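Long-range contacts in kynurenine formamidase (Bacillus anthracis, PDB 4CO9), which hydrolyses N-formyl-L-kynurenine to L-kynurenine and formate at a two-zinc site, the second step of tryptophan degradation by the kynurenine pathway: residues Lys7-Ser12 and Asp180-Gly185; Glu31-Lys36 and Val44-Met49; Thr55-Pro60 and His172-Val177; Pro81-Asp86 and Asp184-Leu189. All coordinates share one frame; numbering follows the deposited sequence.

Interaction 1: residues Lys7-Ser12 and Asp180-Gly185; sequences KWIDIS and DHVADG
His181 turns the NE2 edge of its imidazole to the 7-12 segment and gives its NE2 hydrogen to the backbone carbonyl of Asp10, a side chain thereby doing what a neighbouring strand would do with a peptide N-H. NE2 stands 2.8 Å from Asp10 O, and the oxygen lies near the ring plane, although the bond is bent, with 140° at the hydrogen. The carboxylate of Asp10 turns to other partners: OD1 accepts from Ser12 N at 3.0 Å in an Asx turn, met from above the carboxylate plane, and OD2 forms a salt bridge with Arg205. Around the same NE2 of His181 gather two methyl groups, CG2 of Ile9 at 3.7 Å, at the ring edge, and CG2 of Ile11 at 4.0 Å, which comes in obliquely. The side chains of Ile9 and His181 slide past each other in opposite directions, whereas Ile11 crosses the histidine at about a right angle. The setting is an edge of the large mixed sheet: strand 9-10 is one of its two outermost strands within this chain and pairs with strand 207-210, while 180-185 is the loop that leads into strand 185-190. Next along that loop, Val182 carries the apolar half of the contact through one branch, CG1. This methyl reaches CG2 of Ile9 at 4.0 Å and CG2 of Ile11 at 4.1 Å, and it also covers one face of the His181 ring, offset toward the rim. Val182 packs further on Ile208, as Ile11 does, and its carbonyl oxygen accepts a hydrogen bond from Arg112 NH2.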
loop_
_atom_site.group_PDB
_atom_site.type_symbol
_atom_site.label_atom_id
_atom_site.label_comp_id
_atom_site.label_asym_id
_atom_site.label_seq_id
_atom_site.Cartn_x
_atom_site.Cartn_y
_atom_site.Cartn_z
ATOM N N LYS C 7 2.595 8.846 17.044
ATOM C CA LYS C 7 2.212 7.641 16.318
ATOM C C LYS C 7 1.519 7.971 14.996
ATOM O O LYS C 7 0.830 8.984 14.875
ATOM C CB LYS C 7 1.278 6.783 17.164
ATOM C CG LYS C 7 1.924 6.147 18.376
ATOM C CD LYS C 7 0.936 5.170 19.020
ATOM C CE LYS C 7 1.521 4.474 20.232
ATOM N NZ LYS C 7 0.555 3.500 20.810
ATOM N N TRP C 8 1.709 7.090 14.016
ATOM C CA TRP C 8 0.932 7.107 12.798
ATOM C C TRP C 8 -0.507 6.741 13.122
ATOM O O TRP C 8 -0.755 5.870 13.944
ATOM C CB TRP C 8 1.524 6.130 11.779
ATOM C CG TRP C 8 2.838 6.582 11.334
ATOM C CD1 TRP C 8 4.053 6.205 11.829
ATOM C CD2 TRP C 8 3.093 7.587 10.358
ATOM N NE1 TRP C 8 5.057 6.901 11.202
ATOM C CE2 TRP C 8 4.494 7.765 10.300
ATOM C CE3 TRP C 8 2.274 8.363 9.530
ATOM C CZ2 TRP C 8 5.088 8.654 9.428
ATOM C CZ3 TRP C 8 2.869 9.250 8.666
ATOM C CH2 TRP C 8 4.266 9.390 8.620
ATOM N N ILE C 9 -1.443 7.432 12.481
ATOM C CA ILE C 9 -2.871 7.212 12.642
ATOM C C ILE C 9 -3.453 6.674 11.338
ATOM O O ILE C 9 -3.264 7.265 10.287
ATOM C CB ILE C 9 -3.598 8.525 12.978
ATOM C CG1 ILE C 9 -3.030 9.118 14.276
ATOM C CG2 ILE C 9 -5.104 8.318 13.130
ATOM C CD1 ILE C 9 -3.364 10.595 14.429
ATOM N N ASP C 10 -4.192 5.572 11.430
ATOM C CA ASP C 10 -4.849 4.964 10.272
ATOM C C ASP C 10 -6.019 5.830 9.809
ATOM O O ASP C 10 -6.910 6.152 10.607
ATOM C CB ASP C 10 -5.342 3.567 10.669
ATOM C CG ASP C 10 -5.754 2.703 9.489
ATOM O OD1 ASP C 10 -5.635 3.138 8.320
ATOM O OD2 ASP C 10 -6.196 1.555 9.740
ATOM N N ILE C 11 -6.016 6.223 8.537
ATOM C CA ILE C 11 -7.170 6.911 7.950
ATOM C C ILE C 11 -7.716 6.155 6.734
ATOM O O ILE C 11 -8.266 6.759 5.808
ATOM C CB ILE C 11 -6.862 8.390 7.613
ATOM C CG1 ILE C 11 -5.682 8.527 6.647
ATOM C CG2 ILE C 11 -6.586 9.149 8.899
ATOM C CD1 ILE C 11 -5.637 9.864 5.939
ATOM N N SER C 12 -7.558 4.833 6.759
ATOM C CA SER C 12 -8.029 3.964 5.692
ATOM C C SER C 12 -9.301 3.216 6.100
ATOM O O SER C 12 -9.514 2.930 7.273
ATOM C CB SER C 12 -6.961 2.938 5.334
ATOM O OG SER C 12 -5.728 3.559 5.012
ATOM N N ASP C 180 -13.063 11.394 10.384
ATOM C CA ASP C 180 -13.893 11.871 11.504
ATOM C C ASP C 180 -13.202 11.738 12.874
ATOM O O ASP C 180 -13.533 12.471 13.791
ATOM C CB ASP C 180 -15.291 11.251 11.478
ATOM C CG ASP C 180 -16.274 12.053 10.612
ATOM O OD1 ASP C 180 -15.841 12.824 9.710
ATOM O OD2 ASP C 180 -17.491 11.917 10.846
ATOM N N HIS C 181 -12.183 10.884 12.962
ATOM C CA HIS C 181 -11.444 10.678 14.197
ATOM C C HIS C 181 -10.158 11.511 14.286
ATOM O O HIS C 181 -9.392 11.342 15.212
ATOM C CB HIS C 181 -11.122 9.196 14.398
ATOM C CG HIS C 181 -10.231 8.613 13.342
ATOM N ND1 HIS C 181 -10.668 8.351 12.061
ATOM C CD2 HIS C 181 -8.930 8.239 13.378
ATOM C CE1 HIS C 181 -9.673 7.862 11.347
ATOM N NE2 HIS C 181 -8.607 7.773 12.124
ATOM N N VAL C 182 -9.922 12.409 13.335
ATOM C CA VAL C 182 -8.724 13.233 13.359
ATOM C C VAL C 182 -9.065 14.717 13.301
ATOM O O VAL C 182 -10.015 15.147 12.644
ATOM C CB VAL C 182 -7.728 12.862 12.228
ATOM C CG1 VAL C 182 -7.454 11.369 12.234
ATOM C CG2 VAL C 182 -8.233 13.308 10.872
ATOM N N ALA C 183 -8.252 15.500 13.987
ATOM C CA ALA C 183 -8.460 16.933 14.070
ATOM C C ALA C 183 -7.891 17.620 12.847
ATOM O O ALA C 183 -6.980 17.094 12.177
ATOM C CB ALA C 183 -7.799 17.471 15.334
ATOM N N ASP C 184 -8.400 18.819 12.570
ATOM C CA ASP C 184 -7.829 19.669 11.538
ATOM C C ASP C 184 -6.390 19.990 11.871
ATOM O O ASP C 184 -6.004 20.011 13.040
ATOM C CB ASP C 184 -8.593 20.989 11.425
ATOM C CG ASP C 184 -9.995 20.821 10.902
ATOM O OD1 ASP C 184 -10.311 19.793 10.274
ATOM O OD2 ASP C 184 -10.787 21.769 11.068
ATOM N N GLY C 185 -5.592 20.273 10.853
ATOM C CA GLY C 185 -4.238 20.726 11.085
ATOM C C GLY C 185 -3.224 20.075 10.182
ATOM O O GLY C 185 -3.559 19.561 9.105
#

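Interaction 2: residues Glu31-Lys36 and Val44-Met49; sequences EVLWSK and VGKLTM
Val44 O takes two donors from the 31-36 segment, Leu33 N at 2.7 Å and, weakly, Trp34 N at 3.3 Å. Two consecutive residues facing one on the partner strand make a classic beta bulge, and the antiparallel register shifts by one residue there. On one side of it Val44 N returns a bond to Trp34 O at 2.8 Å. On the other, Glu31 and Lys46 form a hydrogen-bonded pair through both of their backbone bonds, the shorter being Lys46 N to Glu31 O at 2.8 Å. Between these lies the non-hydrogen-bonded pair Val32 and Gly45, where Gly45 CA comes within 3.2 Å of Glu31 O in a CA-H...O contact.

The side chains add a thin apolar layer. Leu33, at the corner of its chain, crosses the side chain of Lys46 obliquely: CG and CD1 both meet Lys46 CB, CG at 3.8 Å, while CD1 and CD2 reach farther out to Lys46 CD. CG of Lys46 is anti to its backbone N (chi1 178°) and the chain beyond is extended, which presents CB and CD to the leucine. CB of Trp34 rests 4.1 Å from CB of Val44, and its indole leads away from the pair.

Beyond this shell, Ser35 N-caps helix 36-39, and Lys36 NZ bonds Phe63 O of the second subunit. The centre of the contact lies about 26 Å from the centre of the chain. Helix 36-39 links strands 29-34 and 44-50, and their sheet runs on into the second subunit, where Leu47, Thr48 and Met49 pair antiparallel with a strand of that chain.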
loop_
_atom_site.group_PDB
_atom_site.type_symbol
_atom_site.label_atom_id
_atom_site.label_comp_id
_atom_site.label_asym_id
_atom_site.label_seq_id
_atom_site.Cartn_x
_atom_site.Cartn_y
_atom_site.Cartn_z
ATOM N N GLU C 31 -10.785 -14.546 0.344
ATOM C CA GLU C 31 -11.126 -15.920 0.731
ATOM C C GLU C 31 -9.872 -16.760 0.953
ATOM O O GLU C 31 -8.869 -16.546 0.277
ATOM C CB GLU C 31 -12.184 -16.540 -0.259
ATOM C CG GLU C 31 -13.565 -15.800 -0.373
ATOM C CD GLU C 31 -14.385 -15.735 0.916
ATOM O OE1 GLU C 31 -14.307 -16.637 1.779
ATOM O OE2 GLU C 31 -15.131 -14.766 1.045
ATOM N N VAL C 32 -9.939 -17.674 1.925
ATOM C CA VAL C 32 -8.946 -18.723 2.099
ATOM C C VAL C 32 -9.324 -19.849 1.138
ATOM O O VAL C 32 -10.343 -20.528 1.321
ATOM C CB VAL C 32 -8.906 -19.271 3.543
ATOM C CG1 VAL C 32 -7.840 -20.352 3.694
ATOM C CG2 VAL C 32 -8.647 -18.145 4.522
ATOM N N LEU C 33 -8.550 -19.998 0.080
ATOM C CA LEU C 33 -8.800 -21.053 -0.911
ATOM C C LEU C 33 -8.465 -22.429 -0.375
ATOM O O LEU C 33 -9.125 -23.412 -0.691
ATOM C CB LEU C 33 -7.958 -20.868 -2.158
ATOM C CG LEU C 33 -8.228 -19.690 -3.088
ATOM C CD1 LEU C 33 -7.331 -19.699 -4.322
ATOM C CD2 LEU C 33 -9.687 -19.681 -3.489
ATOM N N TRP C 34 -7.349 -22.498 0.334
ATOM C CA TRP C 34 -6.786 -23.766 0.756
ATOM C C TRP C 34 -6.176 -23.528 2.132
ATOM O O TRP C 34 -5.252 -22.741 2.270
ATOM C CB TRP C 34 -5.754 -24.126 -0.314
ATOM C CG TRP C 34 -5.299 -25.573 -0.418
ATOM C CD1 TRP C 34 -3.992 -26.037 -0.433
ATOM C CD2 TRP C 34 -6.131 -26.738 -0.542
ATOM N NE1 TRP C 34 -3.984 -27.405 -0.543
ATOM C CE2 TRP C 34 -5.272 -27.862 -0.614
ATOM C CE3 TRP C 34 -7.514 -26.944 -0.598
ATOM C CZ2 TRP C 34 -5.757 -29.172 -0.736
ATOM C CZ3 TRP C 34 -7.998 -28.253 -0.704
ATOM C CH2 TRP C 34 -7.116 -29.346 -0.774
ATOM N N SER C 35 -6.758 -24.173 3.140
ATOM C CA SER C 35 -6.447 -23.933 4.549
ATOM C C SER C 35 -5.129 -24.591 4.940
ATOM O O SER C 35 -4.642 -25.481 4.241
ATOM C CB SER C 35 -7.557 -24.511 5.409
ATOM O OG SER C 35 -7.546 -25.925 5.369
ATOM N N LYS C 36 -4.576 -24.187 6.074
ATOM C CA LYS C 36 -3.402 -24.857 6.623
ATOM C C LYS C 36 -3.662 -26.353 6.877
ATOM O O LYS C 36 -2.768 -27.183 6.687
ATOM C CB LYS C 36 -2.946 -24.163 7.913
ATOM C CG LYS C 36 -1.781 -24.849 8.599
ATOM C CD LYS C 36 -1.186 -24.010 9.718
ATOM C CE LYS C 36 -0.014 -24.752 10.326
ATOM N NZ LYS C 36 0.673 -23.954 11.366
ATOM N N VAL C 44 -3.792 -20.339 2.273
ATOM C CA VAL C 44 -3.559 -19.760 0.959
ATOM C C VAL C 44 -4.794 -18.978 0.573
ATOM O O VAL C 44 -5.884 -19.539 0.414
ATOM C CB VAL C 44 -3.245 -20.850 -0.073
ATOM C CG1 VAL C 44 -3.108 -20.245 -1.470
ATOM C CG2 VAL C 44 -1.954 -21.553 0.340
ATOM N N GLY C 45 -4.587 -17.689 0.367
ATOM C CA GLY C 45 -5.657 -16.735 0.230
ATOM C C GLY C 45 -5.783 -16.290 -1.207
ATOM O O GLY C 45 -4.877 -16.508 -2.032
ATOM N N LYS C 46 -6.923 -15.694 -1.508
ATOM C CA LYS C 46 -7.097 -15.010 -2.770
ATOM C C LYS C 46 -7.855 -13.707 -2.579
ATOM O O LYS C 46 -8.893 -13.699 -1.957
ATOM C CB LYS C 46 -7.857 -15.939 -3.688
ATOM C CG LYS C 46 -8.180 -15.365 -5.053
ATOM C CD LYS C 46 -8.972 -16.388 -5.843
ATOM C CE LYS C 46 -9.160 -15.957 -7.266
ATOM N NZ LYS C 46 -10.028 -16.938 -7.977
ATOM N N LEU C 47 -7.321 -12.634 -3.159
ATOM C CA LEU C 47 -7.896 -11.309 -3.109
ATOM C C LEU C 47 -8.443 -10.957 -4.488
ATOM O O LEU C 47 -7.718 -11.022 -5.495
ATOM C CB LEU C 47 -6.825 -10.298 -2.696
ATOM C CG LEU C 47 -7.203 -8.815 -2.595
ATOM C CD1 LEU C 47 -8.254 -8.612 -1.511
ATOM C CD2 LEU C 47 -5.959 -8.003 -2.297
ATOM N N THR C 48 -9.721 -10.587 -4.526
ATOM C CA THR C 48 -10.370 -10.091 -5.733
ATOM C C THR C 48 -11.072 -8.778 -5.393
ATOM O O THR C 48 -11.867 -8.733 -4.459
ATOM C CB THR C 48 -11.410 -11.112 -6.240
ATOM O OG1 THR C 48 -10.768 -12.373 -6.463
ATOM C CG2 THR C 48 -12.020 -10.651 -7.570
ATOM N N MET C 49 -10.795 -7.716 -6.137
ATOM C CA MET C 49 -11.418 -6.433 -5.859
ATOM C C MET C 49 -11.382 -5.477 -7.046
ATOM O O MET C 49 -10.545 -5.620 -7.950
ATOM C CB MET C 49 -10.721 -5.753 -4.662
ATOM C CG MET C 49 -9.266 -5.367 -4.917
ATOM S SD MET C 49 -8.369 -4.829 -3.422
ATOM C CE MET C 49 -9.279 -3.358 -3.055
#

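Interaction 3: residues Thr55-Pro60 and His172-Val177; sequences THIDAP and HILENV. With ZN (zinc ion), chain P; ZN (zinc ion), chain O.
The binuclear zinc site of the enzyme is built across this buried antiparallel pair of strands, 56-58 and 172-175, which sets His56, Asp58 and Glu175 on one face of the sheet. Asp58 bridges the metals with one oxygen each, OD1 at 2.1 Å from the chain P zinc and OD2 at 2.0 Å from the chain O zinc. Glu175 reaches both as well: OE2 binds the chain O zinc at 2.1 Å, while OE1 bridges the two ions, 2.4 Å from the chain P zinc and at a longer 2.6 Å from the other. The Asp58 and Glu175 side chains cross at about a right angle, their carboxylate planes 83° apart. His56 NE2 completes this share of the first zinc's ligands at 2.3 Å; its ring is steadied by ND1 bonding to Gly54 O. In the backbone, Glu175 N meets His56 O at 2.8 Å in a nearly straight bond (178°), and with the return bond from His56 N to Glu175 O it pairs the two residues. His52 and His163 each add a ligand to one ion. Water 2 binds both ions at 2.0 Å. Shared by two zincs, it would probably be made more acidic, consistent with a site primed to generate a potent nucleophile for formamide hydrolysis.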
loop_
_atom_site.group_PDB
_atom_site.type_symbol
_atom_site.label_atom_id
_atom_site.label_comp_id
_atom_site.label_asym_id
_atom_site.label_seq_id
_atom_site.Cartn_x
_atom_site.Cartn_y
_atom_site.Cartn_z
ATOM N N THR C 55 -10.127 3.027 0.593
ATOM C CA THR C 55 -9.229 4.150 0.444
ATOM C C THR C 55 -8.291 3.848 -0.715
ATOM O O THR C 55 -7.614 2.819 -0.719
ATOM C CB THR C 55 -8.454 4.369 1.751
ATOM O OG1 THR C 55 -9.395 4.473 2.826
ATOM C CG2 THR C 55 -7.633 5.635 1.687
ATOM N N HIS C 56 -8.242 4.735 -1.707
ATOM C CA HIS C 56 -7.476 4.450 -2.898
ATOM C C HIS C 56 -7.147 5.717 -3.669
ATOM O O HIS C 56 -7.729 6.776 -3.418
ATOM C CB HIS C 56 -8.272 3.502 -3.803
ATOM C CG HIS C 56 -9.449 4.146 -4.445
ATOM N ND1 HIS C 56 -10.658 4.287 -3.798
ATOM C CD2 HIS C 56 -9.603 4.703 -5.668
ATOM C CE1 HIS C 56 -11.516 4.875 -4.609
ATOM N NE2 HIS C 56 -10.898 5.143 -5.744
ATOM N N ILE C 57 -6.231 5.588 -4.617
ATOM C CA ILE C 57 -5.857 6.690 -5.484
ATOM C C ILE C 57 -6.247 6.367 -6.923
ATOM O O ILE C 57 -6.244 5.201 -7.326
ATOM C CB ILE C 57 -4.347 7.044 -5.367
ATOM C CG1 ILE C 57 -3.434 5.907 -5.858
ATOM C CG2 ILE C 57 -4.020 7.410 -3.932
ATOM C CD1 ILE C 57 -3.007 6.040 -7.319
ATOM N N ASP C 58 -6.575 7.415 -7.677
ATOM C CA ASP C 58 -6.887 7.311 -9.102
ATOM C C ASP C 58 -5.664 7.663 -9.944
ATOM O O ASP C 58 -4.963 8.629 -9.649
ATOM C CB ASP C 58 -7.961 8.302 -9.507
ATOM C CG ASP C 58 -9.301 8.020 -8.903
ATOM O OD1 ASP C 58 -9.538 6.928 -8.352
ATOM O OD2 ASP C 58 -10.144 8.941 -8.981
ATOM N N ALA C 59 -5.413 6.883 -10.991
ATOM C CA ALA C 59 -4.438 7.264 -12.018
ATOM C C ALA C 59 -5.213 7.930 -13.159
ATOM O O ALA C 59 -6.407 7.679 -13.310
ATOM C CB ALA C 59 -3.702 6.046 -12.530
ATOM N N PRO C 60 -4.547 8.781 -13.956
ATOM C CA PRO C 60 -5.241 9.462 -15.047
ATOM C C PRO C 60 -5.858 8.485 -16.059
ATOM O O PRO C 60 -6.909 8.772 -16.634
ATOM C CB PRO C 60 -4.142 10.316 -15.678
ATOM C CG PRO C 60 -3.207 10.587 -14.550
ATOM C CD PRO C 60 -3.204 9.344 -13.718
ATOM N N HIS C 172 -2.996 15.251 -7.936
ATOM C CA HIS C 172 -3.323 13.848 -7.815
ATOM C C HIS C 172 -4.506 13.667 -6.879
ATOM O O HIS C 172 -4.850 14.574 -6.146
ATOM C CB HIS C 172 -2.098 13.110 -7.335
ATOM C CG HIS C 172 -0.965 13.166 -8.309
ATOM N ND1 HIS C 172 -0.409 12.038 -8.863
ATOM C CD2 HIS C 172 -0.306 14.214 -8.852
ATOM C CE1 HIS C 172 0.564 12.386 -9.687
ATOM N NE2 HIS C 172 0.641 13.700 -9.704
ATOM N N ILE C 173 -5.123 12.492 -6.929
ATOM C CA ILE C 173 -6.427 12.260 -6.308
ATOM C C ILE C 173 -6.415 11.056 -5.385
ATOM O O ILE C 173 -6.022 9.958 -5.788
ATOM C CB ILE C 173 -7.515 12.042 -7.384
ATOM C CG1 ILE C 173 -7.667 13.309 -8.231
ATOM C CG2 ILE C 173 -8.856 11.673 -6.739
ATOM C CD1 ILE C 173 -8.503 13.122 -9.479
ATOM N N LEU C 174 -6.893 11.281 -4.160
ATOM C CA LEU C 174 -7.027 10.266 -3.135
ATOM C C LEU C 174 -8.466 10.288 -2.651
ATOM O O LEU C 174 -8.979 11.342 -2.288
ATOM C CB LEU C 174 -6.049 10.590 -2.003
ATOM C CG LEU C 174 -6.174 9.877 -0.666
ATOM C CD1 LEU C 174 -6.022 8.369 -0.835
ATOM C CD2 LEU C 174 -5.141 10.426 0.299
ATOM N N GLU C 175 -9.125 9.134 -2.659
ATOM C CA GLU C 175 -10.540 9.029 -2.326
ATOM C C GLU C 175 -10.783 8.065 -1.166
ATOM O O GLU C 175 -9.963 7.174 -0.898
ATOM C CB GLU C 175 -11.338 8.599 -3.564
ATOM C CG GLU C 175 -11.446 9.708 -4.594
ATOM C CD GLU C 175 -11.767 9.228 -5.999
ATOM O OE1 GLU C 175 -11.555 8.032 -6.299
ATOM O OE2 GLU C 175 -12.227 10.078 -6.816
ATOM N N ASN C 176 -11.899 8.279 -0.468
ATOM C CA ASN C 176 -12.325 7.444 0.659
ATOM C C ASN C 176 -11.377 7.418 1.863
ATOM O O ASN C 176 -11.259 6.400 2.538
ATOM C CB ASN C 176 -12.613 6.007 0.197
ATOM C CG ASN C 176 -13.947 5.870 -0.518
ATOM O OD1 ASN C 176 -14.880 6.631 -0.275
ATOM N ND2 ASN C 176 -14.049 4.878 -1.388
ATOM N N VAL C 177 -10.715 8.524 2.158
ATOM C CA VAL C 177 -10.019 8.611 3.441
ATOM C C VAL C 177 -11.055 8.718 4.567
ATOM O O VAL C 177 -12.193 9.089 4.318
ATOM C CB VAL C 177 -8.988 9.758 3.532
ATOM C CG1 VAL C 177 -7.769 9.450 2.675
ATOM C CG2 VAL C 177 -9.590 11.111 3.167
HETATM ZN ZN ZN P . -11.356 6.129 -7.751
HETATM ZN ZN ZN O . -12.106 9.010 -8.634
HETATM O O HOH W 1 -3.852 9.939 -7.605
HETATM O O HOH W 2 -12.645 7.095 -9.022
HETATM O O HOH W 3 -14.635 8.924 -8.540
#

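Interaction 4: residues Pro81-Asp86 and Asp184-Leu189; sequences PTRIID and DGDYEL
The guanidinium of Arg83 meets Asp186 by its NE, 2.6 Å from OD1, in a salt bridge that runs across a non-hydrogen-bonded pair of antiparallel strands. The oxygen lies at the edge of the guanidinium, in its plane, and NE approaches OD1 from the syn side, tilted out of the carboxylate plane; the two flat groups are turned 50° apart. CG of Arg83 is anti to its backbone N (chi1 173°), and bends farther along, at chi2 and chi3, bring NE to Asp186. Arg83 NH1 has a second partner, His102 O. On the other sheet face the contact is apolar. CD1 of Ile84 touches CE1 of Tyr187 at 3.6 Å, the two side chains crossing at about a right angle, and in the conformer given CG2 of Thr82 packs on CB of Tyr187 at 3.8 Å. Backbone bonds join Thr82 with Tyr187 and Ile84 with Gly185. Where the pairing ends, water 4 accepts from Asp86 N and donates to Asp184 OD2 at 2.7 Å; Asp184 also forms a salt bridge with Arg112. Within the mixed sheet, strand 81-86 lies between 185-190 and 108-112, while 207-210 flanks 185-190 on its other side.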
loop_
_atom_site.group_PDB
_atom_site.type_symbol
_atom_site.label_atom_id
_atom_site.label_comp_id
_atom_site.label_asym_id
_atom_site.label_seq_id
_atom_site.Cartn_x
_atom_site.Cartn_y
_atom_site.Cartn_z
ATOM N N PRO C 81 4.232 16.349 3.962
ATOM C CA PRO C 81 3.370 17.249 4.714
ATOM C C PRO C 81 2.008 17.393 4.070
ATOM O O PRO C 81 1.907 17.477 2.843
ATOM C CB PRO C 81 4.138 18.581 4.675
ATOM C CG PRO C 81 5.560 18.168 4.590
ATOM C CD PRO C 81 5.553 16.955 3.698
ATOM N N THR C 82 0.982 17.396 4.906
ATOM C CA THR C 82 -0.395 17.518 4.459
ATOM C C THR C 82 -1.147 18.380 5.441
ATOM O O THR C 82 -0.833 18.406 6.629
ATOM C CB THR C 82 -1.206 16.184 4.325
ATOM O OG1 THR C 82 -2.415 16.411 3.583
ATOM C CG2 THR C 82 -1.637 15.635 5.664
ATOM N N ARG C 83 -2.120 19.118 4.923
ATOM C CA ARG C 83 -3.018 19.886 5.748
ATOM C C ARG C 83 -4.405 19.279 5.650
ATOM O O ARG C 83 -4.831 18.888 4.570
ATOM C CB ARG C 83 -3.054 21.344 5.284
ATOM C CG ARG C 83 -4.113 22.106 6.042
ATOM C CD ARG C 83 -3.654 22.862 7.277
ATOM N NE ARG C 83 -2.371 23.552 7.142
ATOM C CZ ARG C 83 -2.231 24.799 6.711
ATOM N NH1 ARG C 83 -3.291 25.516 6.353
ATOM N NH2 ARG C 83 -1.020 25.341 6.652
ATOM N N ILE C 84 -5.107 19.215 6.776
ATOM C CA ILE C 84 -6.476 18.732 6.818
ATOM C C ILE C 84 -7.427 19.851 7.249
ATOM O O ILE C 84 -7.171 20.534 8.247
ATOM C CB ILE C 84 -6.604 17.555 7.794
ATOM C CG1 ILE C 84 -5.593 16.462 7.400
ATOM C CG2 ILE C 84 -8.029 17.030 7.824
ATOM C CD1 ILE C 84 -5.696 15.197 8.214
ATOM N N ILE C 85 -8.503 20.034 6.487
ATOM C CA ILE C 85 -9.480 21.086 6.744
ATOM C C ILE C 85 -10.879 20.539 6.696
ATOM O O ILE C 85 -11.144 19.503 6.073
ATOM C CB ILE C 85 -9.374 22.276 5.754
ATOM C CG1 ILE C 85 -9.649 21.842 4.324
ATOM C CG2 ILE C 85 -8.008 22.948 5.875
ATOM C CD1 ILE C 85 -9.702 22.983 3.325
ATOM N N ASP C 86 -11.774 21.253 7.357
ATOM C CA ASP C 86 -13.173 20.888 7.420
ATOM C C ASP C 86 -13.979 21.657 6.378
ATOM O O ASP C 86 -14.012 22.887 6.385
ATOM C CB ASP C 86 -13.758 21.088 8.810
ATOM C CG ASP C 86 -15.086 20.391 8.972
ATOM O OD1 ASP C 86 -16.103 20.934 8.501
ATOM O OD2 ASP C 86 -15.103 19.274 9.540
ATOM N N ASP C 184 -8.400 18.819 12.570
ATOM C CA ASP C 184 -7.829 19.669 11.538
ATOM C C ASP C 184 -6.390 19.990 11.871
ATOM O O ASP C 184 -6.004 20.011 13.040
ATOM C CB ASP C 184 -8.593 20.989 11.425
ATOM C CG ASP C 184 -9.995 20.821 10.902
ATOM O OD1 ASP C 184 -10.311 19.793 10.274
ATOM O OD2 ASP C 184 -10.787 21.769 11.068
ATOM N N GLY C 185 -5.592 20.273 10.853
ATOM C CA GLY C 185 -4.238 20.726 11.085
ATOM C C GLY C 185 -3.224 20.075 10.182
ATOM O O GLY C 185 -3.559 19.561 9.105
ATOM N N ASP C 186 -1.979 20.091 10.647
ATOM C CA ASP C 186 -0.852 19.666 9.863
ATOM C C ASP C 186 -0.349 18.300 10.276
ATOM O O ASP C 186 -0.210 18.001 11.463
ATOM C CB ASP C 186 0.275 20.683 9.962
ATOM C CG ASP C 186 -0.013 21.930 9.154
ATOM O OD1 ASP C 186 -0.712 21.845 8.111
ATOM O OD2 ASP C 186 0.476 22.987 9.551
ATOM N N TYR C 187 -0.069 17.485 9.270
ATOM C CA TYR C 187 0.373 16.134 9.475
ATOM C C TYR C 187 1.390 15.788 8.415
ATOM O O TYR C 187 1.586 16.536 7.451
ATOM C CB TYR C 187 -0.804 15.174 9.324
ATOM C CG TYR C 187 -1.908 15.344 10.323
ATOM C CD1 TYR C 187 -2.886 16.329 10.156
ATOM C CD2 TYR C 187 -2.013 14.495 11.415
ATOM C CE1 TYR C 187 -3.918 16.460 11.064
ATOM C CE2 TYR C 187 -3.029 14.625 12.331
ATOM C CZ TYR C 187 -3.983 15.598 12.152
ATOM O OH TYR C 187 -4.981 15.722 13.085
ATOM N N GLU C 188 2.035 14.646 8.596
ATOM C CA GLU C 188 2.721 13.975 7.510
ATOM C C GLU C 188 1.785 12.882 7.015
ATOM O O GLU C 188 1.169 12.189 7.820
ATOM C CB GLU C 188 4.057 13.406 7.986
ATOM C CG GLU C 188 5.104 14.492 8.234
ATOM C CD GLU C 188 5.902 14.846 7.001
ATOM O OE1 GLU C 188 5.539 14.386 5.918
ATOM O OE2 GLU C 188 6.867 15.630 7.094
ATOM N N LEU C 189 1.631 12.781 5.697
ATOM C CA LEU C 189 0.746 11.786 5.068
ATOM C C LEU C 189 1.587 10.731 4.367
ATOM O O LEU C 189 2.626 11.041 3.793
ATOM C CB LEU C 189 -0.154 12.444 4.017
ATOM C CG LEU C 189 -1.029 11.556 3.118
ATOM C CD1 LEU C 189 -2.091 10.806 3.906
ATOM C CD2 LEU C 189 -1.694 12.407 2.038
HETATM O O HOH W 4 -10.834 23.539 9.007
#

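In the fold
Three of the four contacts belong to the large mixed sheet. Interaction 3 is fully buried, its centre about 3 Å from the centre of the chain, and there polar side chains are spent on metal ions. Interactions 1 and 4 lie farther out, only partly buried, and share Asp184 and Gly185: the loop held by interaction 1 becomes the strand paired in interaction 4, and Val182 touches both Ile84 and Tyr187. Their polar links are a histidine-to-backbone bond and a salt bridge. Interaction 1 also meets interaction 3, where Ser12 packs on Thr55. Interaction 2 stands apart as a surface hairpin relying chiefly on backbone bonds; like interaction 1, it touches the second subunit.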